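PDB 1ZB7: neurotoxin from Clostridium botulinum, which acts in the host cytosol as a zinc endopeptidase, cleaving the synaptobrevins VAMP1, VAMP2 and VAMP3 after the toxin light chain has been translocated into the cell. Local coordinates for residues 20-25 with 157-162; 137-142 with 149-154. One frame throughout, in Å; residues are numbered along the deposited sequence.

Contact 1. Residues 20-25 with 157-162; sequences IMMEPF and NLIIFG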
# COMPACT_ATOMS: atom_id res chain seq x y z
N ILE A 20 29.73 15.29 -27.29
CA ILE A 20 28.94 15.83 -28.37
C ILE A 20 27.91 16.86 -27.88
O ILE A 20 27.64 17.00 -26.64
CB ILE A 20 28.15 14.64 -29.17
CG1 ILE A 20 27.05 14.04 -28.26
CG2 ILE A 20 29.05 13.52 -29.65
CD1 ILE A 20 25.99 13.10 -29.07
N MET A 21 27.35 17.56 -28.87
CA MET A 21 26.14 18.36 -28.79
C MET A 21 24.97 17.55 -29.29
O MET A 21 25.01 16.97 -30.36
CB MET A 21 26.28 19.65 -29.59
CG MET A 21 27.39 20.60 -29.06
SD MET A 21 27.34 20.98 -27.27
CE MET A 21 26.02 22.19 -27.18
N MET A 22 23.93 17.46 -28.49
CA MET A 22 22.81 16.63 -28.80
C MET A 22 21.49 17.29 -28.44
O MET A 22 21.40 18.08 -27.54
CB MET A 22 22.91 15.24 -28.11
CG MET A 22 22.83 15.26 -26.63
SD MET A 22 22.04 13.89 -25.83
CE MET A 22 23.21 12.53 -26.16
N GLU A 23 20.47 16.94 -29.20
CA GLU A 23 19.15 17.47 -29.05
C GLU A 23 18.24 16.26 -28.83
O GLU A 23 17.89 15.59 -29.74
CB GLU A 23 18.85 18.28 -30.29
CG GLU A 23 17.85 19.32 -30.14
CD GLU A 23 16.51 18.78 -30.45
OE1 GLU A 23 16.20 18.79 -31.68
OE2 GLU A 23 15.84 18.32 -29.47
N PRO A 24 17.97 15.92 -27.57
CA PRO A 24 17.26 14.66 -27.26
C PRO A 24 15.72 14.65 -27.20
O PRO A 24 15.14 13.65 -26.89
CB PRO A 24 17.76 14.34 -25.86
CG PRO A 24 18.15 15.69 -25.27
CD PRO A 24 18.34 16.67 -26.36
N PHE A 25 15.09 15.78 -27.44
CA PHE A 25 13.63 15.90 -27.38
C PHE A 25 13.32 16.25 -28.79
O PHE A 25 13.97 17.13 -29.34
CB PHE A 25 13.22 17.03 -26.40
CG PHE A 25 13.86 16.90 -25.05
CD1 PHE A 25 13.63 15.75 -24.27
CD2 PHE A 25 14.73 17.89 -24.55
CE1 PHE A 25 14.23 15.60 -23.04
CE2 PHE A 25 15.33 17.75 -23.28
CZ PHE A 25 15.10 16.59 -22.54
N ASN A 157 20.66 4.11 -25.99
CA ASN A 157 19.76 3.33 -25.10
C ASN A 157 19.24 4.14 -23.88
O ASN A 157 18.08 4.01 -23.49
CB ASN A 157 20.47 2.04 -24.63
CG ASN A 157 20.67 1.04 -25.75
OD1 ASN A 157 20.44 1.31 -26.94
ND2 ASN A 157 21.03 -0.15 -25.36
N LEU A 158 20.13 4.95 -23.29
CA LEU A 158 19.95 5.69 -22.08
C LEU A 158 20.65 7.05 -22.12
O LEU A 158 21.88 7.13 -22.43
CB LEU A 158 20.44 4.89 -20.86
CG LEU A 158 20.23 5.55 -19.49
CD1 LEU A 158 18.77 5.92 -19.20
CD2 LEU A 158 20.82 4.68 -18.43
N ILE A 159 19.84 8.10 -21.89
CA ILE A 159 20.28 9.45 -21.62
C ILE A 159 19.86 9.89 -20.16
O ILE A 159 18.69 9.81 -19.78
CB ILE A 159 19.83 10.44 -22.71
CG1 ILE A 159 20.28 10.01 -24.07
CG2 ILE A 159 20.38 11.85 -22.41
CD1 ILE A 159 19.53 10.67 -25.19
N ILE A 160 20.89 10.25 -19.36
CA ILE A 160 20.72 10.76 -18.00
C ILE A 160 20.94 12.24 -17.93
O ILE A 160 22.05 12.74 -18.11
CB ILE A 160 21.60 10.01 -16.98
CG1 ILE A 160 21.34 8.50 -17.12
CG2 ILE A 160 21.31 10.53 -15.51
CD1 ILE A 160 22.07 7.62 -16.14
N PHE A 161 19.83 12.94 -17.69
CA PHE A 161 19.81 14.35 -17.30
C PHE A 161 19.90 14.58 -15.82
O PHE A 161 19.66 13.70 -15.02
CB PHE A 161 18.52 15.01 -17.78
CG PHE A 161 18.58 15.43 -19.20
CD1 PHE A 161 18.77 16.79 -19.53
CD2 PHE A 161 18.45 14.51 -20.20
CE1 PHE A 161 18.83 17.18 -20.85
CE2 PHE A 161 18.54 14.89 -21.52
CZ PHE A 161 18.74 16.22 -21.83
N GLY A 162 20.17 15.85 -15.49
CA GLY A 162 19.91 16.42 -14.21
C GLY A 162 18.40 16.59 -14.03
O GLY A 162 17.58 16.31 -14.96
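Phe25 and Phe161 bring their rings together at a slant, centroids 5.4 Å apart and planes inclined by 35°. CZ of Phe25 lies over one face of the Phe161 ring, 3.7 Å from Phe161 CZ. Pro24 meets that same ring at its edge, in plane, with CG 3.5 Å from Phe161 CZ; its compact, conformationally restricted ring holds CG there without a long flexible chain. Pro24 CG also lies above one face of the Phe25 ring, displaced toward its rim. Strands 19-23 and 158-161 belong to one mixed sheet of the M27 zinc protease but are not neighbours in it: strands 34-38 and 43-46 run between them, so side chains alone make the contact, over the intervening strands. Aliphatic packing completes it. The sulfur of Met22 meets the terminal methyl of Ile159 end-on, SD 4.1 Å from Ile159 CD1, with chi1 of Met22 at 66° placing its CG between the backbone N and the carbonyl carbon. The same methyl touches Pro24 CB. A long, unbranched, flexible methionine suits this buried apolar site, with Trp44 of strand 43-46 beside it. Beyond the segments, Tyr52 stacks on Phe25, while Arg190 donates to Pro24 O.

Contact 2. Residues 137-142 with 149-154; sequences SINKKI and DQIKGL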
# COMPACT_ATOMS: atom_id res chain seq x y z
N SER A 137 15.98 7.32 -32.31
CA SER A 137 16.98 8.31 -32.73
C SER A 137 16.71 9.76 -32.21
O SER A 137 15.56 10.22 -32.15
CB SER A 137 17.12 8.42 -34.25
OG SER A 137 17.65 7.19 -34.85
N ILE A 138 17.80 10.42 -31.83
CA ILE A 138 17.89 11.86 -31.54
C ILE A 138 18.82 12.53 -32.54
O ILE A 138 19.49 11.88 -33.34
CB ILE A 138 18.42 12.11 -30.08
CG1 ILE A 138 19.83 11.53 -29.82
CG2 ILE A 138 17.45 11.45 -29.12
CD1 ILE A 138 20.46 12.06 -28.48
N ASN A 139 18.86 13.85 -32.49
CA ASN A 139 19.76 14.65 -33.32
C ASN A 139 21.08 14.86 -32.58
O ASN A 139 21.12 15.24 -31.41
CB ASN A 139 19.23 16.03 -33.55
CG ASN A 139 17.97 16.08 -34.43
OD1 ASN A 139 17.87 15.43 -35.44
ND2 ASN A 139 17.03 16.96 -34.03
N LYS A 140 22.15 14.67 -33.31
CA LYS A 140 23.50 14.98 -32.93
C LYS A 140 24.05 16.03 -33.91
O LYS A 140 23.84 15.98 -35.14
CB LYS A 140 24.31 13.68 -33.01
CG LYS A 140 25.84 13.80 -33.28
CD LYS A 140 26.47 12.35 -33.38
CE LYS A 140 27.98 12.40 -33.17
NZ LYS A 140 28.66 11.19 -33.81
N LYS A 141 24.83 16.96 -33.40
CA LYS A 141 25.39 18.00 -34.23
C LYS A 141 26.88 17.78 -34.30
O LYS A 141 27.55 17.87 -33.26
CB LYS A 141 25.08 19.34 -33.60
CG LYS A 141 25.05 20.46 -34.51
CD LYS A 141 24.94 21.76 -33.76
CE LYS A 141 23.53 22.33 -33.71
NZ LYS A 141 23.67 23.77 -33.34
N ILE A 142 27.39 17.56 -35.50
CA ILE A 142 28.82 17.40 -35.79
C ILE A 142 29.42 18.79 -35.88
O ILE A 142 29.08 19.52 -36.77
CB ILE A 142 29.09 16.65 -37.16
CG1 ILE A 142 28.36 15.30 -37.26
CG2 ILE A 142 30.55 16.44 -37.39
CD1 ILE A 142 28.83 14.25 -36.23
N ASP A 149 27.59 23.32 -39.44
CA ASP A 149 27.45 22.11 -38.62
C ASP A 149 26.33 21.19 -39.11
O ASP A 149 25.21 21.64 -39.34
CB ASP A 149 27.25 22.50 -37.16
CG ASP A 149 28.52 23.15 -36.57
OD1 ASP A 149 29.64 23.05 -37.20
OD2 ASP A 149 28.37 23.78 -35.49
N GLN A 150 26.66 19.91 -39.29
CA GLN A 150 25.71 18.95 -39.82
C GLN A 150 24.93 18.31 -38.70
O GLN A 150 25.45 18.11 -37.63
CB GLN A 150 26.43 17.84 -40.61
CG GLN A 150 27.74 18.27 -41.30
CD GLN A 150 28.48 17.06 -41.82
OE1 GLN A 150 27.83 16.09 -42.22
NE2 GLN A 150 29.83 17.09 -41.78
N ILE A 151 23.67 18.00 -38.98
CA ILE A 151 22.75 17.33 -38.07
C ILE A 151 22.58 15.87 -38.53
O ILE A 151 22.12 15.60 -39.60
CB ILE A 151 21.36 18.03 -38.02
CG1 ILE A 151 21.48 19.55 -37.84
CG2 ILE A 151 20.49 17.48 -36.94
CD1 ILE A 151 22.12 20.00 -36.60
N LYS A 152 22.95 14.93 -37.69
CA LYS A 152 22.98 13.48 -37.99
C LYS A 152 22.14 12.74 -36.92
O LYS A 152 22.01 13.19 -35.78
CB LYS A 152 24.46 13.04 -38.01
CG LYS A 152 25.17 13.41 -39.37
CD LYS A 152 25.65 12.14 -40.18
CE LYS A 152 25.62 12.28 -41.70
NZ LYS A 152 26.96 12.71 -42.28
N GLY A 153 21.50 11.68 -37.31
CA GLY A 153 20.75 10.84 -36.40
C GLY A 153 21.67 10.07 -35.45
O GLY A 153 22.81 9.87 -35.77
N LEU A 154 21.21 9.74 -34.24
CA LEU A 154 22.04 9.06 -33.28
C LEU A 154 21.19 8.21 -32.44
O LEU A 154 20.27 8.70 -31.79
CB LEU A 154 22.83 10.04 -32.33
CG LEU A 154 23.65 9.36 -31.19
CD1 LEU A 154 24.83 8.56 -31.74
CD2 LEU A 154 24.16 10.32 -30.15
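Lys140 and Lys152 face each other as a hydrogen-bonded antiparallel pair: Lys140 N gives its hydrogen to Lys152 O at 2.9 Å, and the reciprocal bond from Lys152 N to Lys140 O is straight, 172° at the hydrogen. They sit midway along a beta hairpin whose second strand, 150-155, is an outermost strand of the mixed sheet. Toward one end Ile138 N bonds Leu154 O at 3.0 Å, whereas the return bond from Leu154 N to Ile138 O is bent and weak. Toward the turn, Ile142 N is held by Gln150 O. Between these pairs, Asn139 opposes Gly153 and Lys141 opposes Ile151 without mutual backbone bonds; CA of Ile151 instead makes a CA-H...O contact with Lys140 O.

The side chains divide between the two faces. On the face of Ile138, Lys140 and Leu154, Ile138 lies alongside Leu154, its CG1 4.2 Å from Leu154 CB. Isoleucine and leucine suit their places because Ile138 packs on Met22 and Leu154 on Ile20 of strand 19-23, while Lys152 and Gln150 further along are exposed. Lys140 lends its CB to the packing, and its extended chain carries NZ to Asn16 O. On the other face, with Asn139, Lys141 and Ile151, Asn139 ND2 is bonded to Glu23 OE1, leaving the amide's OD1 side against Ile151. Lys141 lies beside Ile151 with its aliphatic stem, while the charged end forms a cation-pi contact with Tyr33. Lys141 NZ and Asp149 OD2 are 5.2 Å apart, too far for a salt bridge, although their opposite charges may still attract. With CG1 of Ile151 anti to the carbonyl carbon (chi1 -48°), CD1 comes 3.6 Å from Lys141 CG.

How the contacts relate
From the N terminus the chain first lays down strand 19-23, continues through strands 34-38 and 43-46 and two helices, 82-99 and 103-114, and then forms the hairpin of contact 2, which closes a short loop of six residues. Directly after strand 150-155 comes strand 158-161, which packs back on residues 20-25 and closes the much longer loop of contact 1, within which the whole of contact 2 falls. The centres lie about 12 Å apart. Strand 19-23 links them: Glu23 N lies 2.9 Å from Asn139 O, a probable hydrogen bond, and Ile20 CD1 packs on Leu154 CD2. The pairing of strand 19-23 with 137-142 joins the outer hairpin to the strands that contact 1 brings together.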